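Local coordinates for WlaRA, TDP-fucose-3,4-ketoisomerase (Campylobacter jejuni subsp. jejuni 81116, PDB 5TPV), which is a cupin-fold protein of the WxcM-like family that binds thymidine-5'-diphosphate in a pocket shared between two subunits, at residues Ile31-Tyr36 with Val108-Tyr113. Sequence-based numbering, arbitrary orientation.
Sequences IKRIFY and VLTNTY. With TYD (thymidine-5'-diphosphate), chain E.
Antiparallel strand pairing joins Arg33-Tyr36, on an edge strand of the larger cupin sheet within this chain, to Val108-Thr110, and the face bearing Arg33 and Phe35 forms part of the thymidine-5'-diphosphate pocket. Phe35 and Val108 make a hydrogen-bonded pair, Val108 N reaching Phe35 O at 2.8 Å nearly along the C=O axis. Next to it, Ile34 and Leu109 form a non-hydrogen-bonded pair on the other face, where the two side chains lie alongside each other, Ile34 CG1 against Leu109 CD2. At the entry to the strand, a classic beta bulge sets two residues, Lys32 and Arg33, opposite the single Thr110: Thr110 O accepts an almost straight bond from Lys32 N (3.1 Å, 174°) and a weak one from Arg33 N. Arg33 extends with CG anti to its backbone N (chi1 158°), then bends at chi3, bringing its guanidinium over Thr110 CG2 and edge-on to Thr112. There Arg33 NE binds Thr112 O at 2.8 Å, while Arg33 NH1 meets Thr112 OG1 at 3.0 Å; OG1 is also hydrogen-bonded to Ser54 OG. This side-on grip helps to hold the guanidinium plane, and Arg33 NH2 donates to O4 of thymidine-5'-diphosphate at 2.8 Å. The Phe35 ring is sandwiched between Val108 CB, offset toward its rim, and the thymine methyl C5M, 3.9 Å above the plane over the centre of the opposite face. From the bulge, the Lys32 side chain crosses the Tyr113 ring obliquely, CG over its face and NZ in an off-centre cation-pi contact, 3.9 Å from the ring centroid. A strand of the second subunit pairs with Arg33-Tyr36, continuing the sheet across the dimer interface.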
# COMPACT_ATOMS: atom_id res chain seq x y z
N ILE B 31 5.15 8.63 3.42
CA ILE B 31 3.83 8.05 3.18
C ILE B 31 2.90 8.41 4.32
O ILE B 31 3.29 8.41 5.46
CB ILE B 31 3.86 6.53 3.04
CG1 ILE B 31 4.78 6.22 1.88
CG2 ILE B 31 2.45 5.96 2.84
CD1 ILE B 31 5.22 4.76 1.73
N LYS B 32 1.69 8.80 3.95
CA LYS B 32 0.56 9.11 4.84
C LYS B 32 -0.78 8.39 4.44
O LYS B 32 -1.71 8.25 5.24
CB LYS B 32 0.32 10.60 4.66
CG LYS B 32 0.34 11.52 5.86
CD LYS B 32 1.64 12.31 5.97
CE LYS B 32 1.41 13.65 6.64
NZ LYS B 32 0.37 13.67 7.72
N ARG B 33 -0.89 7.99 3.18
CA ARG B 33 -2.06 7.34 2.65
C ARG B 33 -1.70 6.44 1.47
O ARG B 33 -0.80 6.75 0.65
CB ARG B 33 -3.02 8.46 2.23
CG ARG B 33 -4.06 8.08 1.20
CD ARG B 33 -5.14 9.15 1.00
NE ARG B 33 -4.49 10.33 0.47
CZ ARG B 33 -4.88 11.02 -0.61
NH1 ARG B 33 -4.17 12.06 -0.98
NH2 ARG B 33 -5.94 10.71 -1.32
N ILE B 34 -2.46 5.35 1.35
CA ILE B 34 -2.28 4.35 0.30
C ILE B 34 -3.67 4.15 -0.24
O ILE B 34 -4.58 4.16 0.54
CB ILE B 34 -1.78 3.02 0.98
CG1 ILE B 34 -0.44 2.81 0.41
CG2 ILE B 34 -2.69 1.77 1.10
CD1 ILE B 34 0.41 3.77 1.16
N PHE B 35 -3.83 3.86 -1.51
CA PHE B 35 -5.08 3.32 -2.00
C PHE B 35 -4.84 2.39 -3.16
O PHE B 35 -3.78 2.37 -3.77
CB PHE B 35 -6.11 4.43 -2.34
CG PHE B 35 -5.58 5.51 -3.22
CD1 PHE B 35 -5.73 5.46 -4.58
CD2 PHE B 35 -4.93 6.61 -2.67
CE1 PHE B 35 -5.24 6.48 -5.39
CE2 PHE B 35 -4.46 7.64 -3.48
CZ PHE B 35 -4.63 7.60 -4.85
N TYR B 36 -5.83 1.54 -3.42
CA TYR B 36 -5.72 0.57 -4.51
C TYR B 36 -7.07 0.49 -5.19
O TYR B 36 -8.14 0.70 -4.58
CB TYR B 36 -5.13 -0.81 -4.06
CG TYR B 36 -5.73 -1.34 -2.80
CD1 TYR B 36 -6.81 -2.22 -2.84
CD2 TYR B 36 -5.22 -0.99 -1.55
CE1 TYR B 36 -7.39 -2.67 -1.70
CE2 TYR B 36 -5.81 -1.45 -0.40
CZ TYR B 36 -6.90 -2.27 -0.49
OH TYR B 36 -7.49 -2.74 0.66
N VAL B 108 -1.37 2.81 -5.22
CA VAL B 108 -0.87 4.17 -5.15
C VAL B 108 -0.43 4.57 -3.76
O VAL B 108 -1.13 4.42 -2.78
CB VAL B 108 -1.98 5.13 -5.66
CG1 VAL B 108 -1.39 6.51 -5.93
CG2 VAL B 108 -2.57 4.57 -6.94
N LEU B 109 0.77 5.13 -3.69
CA LEU B 109 1.28 5.72 -2.46
C LEU B 109 1.31 7.24 -2.63
O LEU B 109 1.66 7.76 -3.72
CB LEU B 109 2.71 5.24 -2.24
CG LEU B 109 3.04 3.79 -2.68
CD1 LEU B 109 4.49 3.47 -2.55
CD2 LEU B 109 2.26 2.76 -1.89
N THR B 110 0.98 7.94 -1.55
CA THR B 110 1.02 9.38 -1.53
C THR B 110 1.38 9.93 -0.13
O THR B 110 1.36 9.25 0.91
CB THR B 110 -0.27 10.00 -2.06
OG1 THR B 110 -0.16 11.43 -2.22
CG2 THR B 110 -1.37 9.73 -1.11
N ASN B 111 1.81 11.18 -0.16
CA ASN B 111 2.34 11.88 1.02
C ASN B 111 1.32 12.79 1.68
O ASN B 111 1.69 13.56 2.53
CB ASN B 111 3.58 12.68 0.64
CG ASN B 111 3.29 13.76 -0.43
OD1 ASN B 111 2.44 13.63 -1.28
ND2 ASN B 111 4.07 14.81 -0.40
N THR B 112 0.03 12.69 1.35
CA THR B 112 -0.95 13.53 2.03
C THR B 112 -2.17 12.80 2.47
O THR B 112 -2.50 11.79 1.86
CB THR B 112 -1.48 14.64 1.06
OG1 THR B 112 -2.08 14.02 -0.07
CG2 THR B 112 -0.36 15.51 0.50
N TYR B 113 -2.92 13.39 3.41
CA TYR B 113 -4.28 12.98 3.62
C TYR B 113 -5.18 13.37 2.44
O TYR B 113 -4.89 14.33 1.77
CB TYR B 113 -4.82 13.60 4.91
CG TYR B 113 -4.07 13.19 6.18
CD1 TYR B 113 -3.85 11.85 6.51
CD2 TYR B 113 -3.66 14.16 7.09
CE1 TYR B 113 -3.20 11.48 7.66
CE2 TYR B 113 -3.03 13.81 8.25
CZ TYR B 113 -2.78 12.47 8.51
OH TYR B 113 -2.14 12.15 9.67
PA TYD E . -10.54 10.62 -7.67
O1A TYD E . -11.39 11.84 -7.90
O2A TYD E . -9.07 10.77 -7.35
O3A TYD E . -10.68 9.66 -8.95
PB TYD E . -9.44 8.74 -9.43
O1B TYD E . -9.90 8.17 -10.75
O2B TYD E . -8.29 9.71 -9.54
O3B TYD E . -9.30 7.73 -8.32
O5' TYD E . -11.22 9.74 -6.50
C5' TYD E . -12.42 9.01 -6.75
C4' TYD E . -13.49 9.43 -5.74
O4' TYD E . -13.25 8.78 -4.49
C3' TYD E . -13.45 10.93 -5.49
O3' TYD E . -14.71 11.52 -5.85
C2' TYD E . -13.19 11.12 -4.01
C1' TYD E . -13.08 9.71 -3.43
N1 TYD E . -11.75 9.54 -2.82
C2 TYD E . -11.62 9.57 -1.42
O2 TYD E . -12.63 9.75 -0.71
N3 TYD E . -10.42 9.41 -0.83
C4 TYD E . -9.32 9.21 -1.56
O4 TYD E . -8.21 9.07 -1.01
C5 TYD E . -9.44 9.17 -3.04
C5M TYD E . -8.22 8.95 -3.90
C6 TYD E . -10.69 9.34 -3.61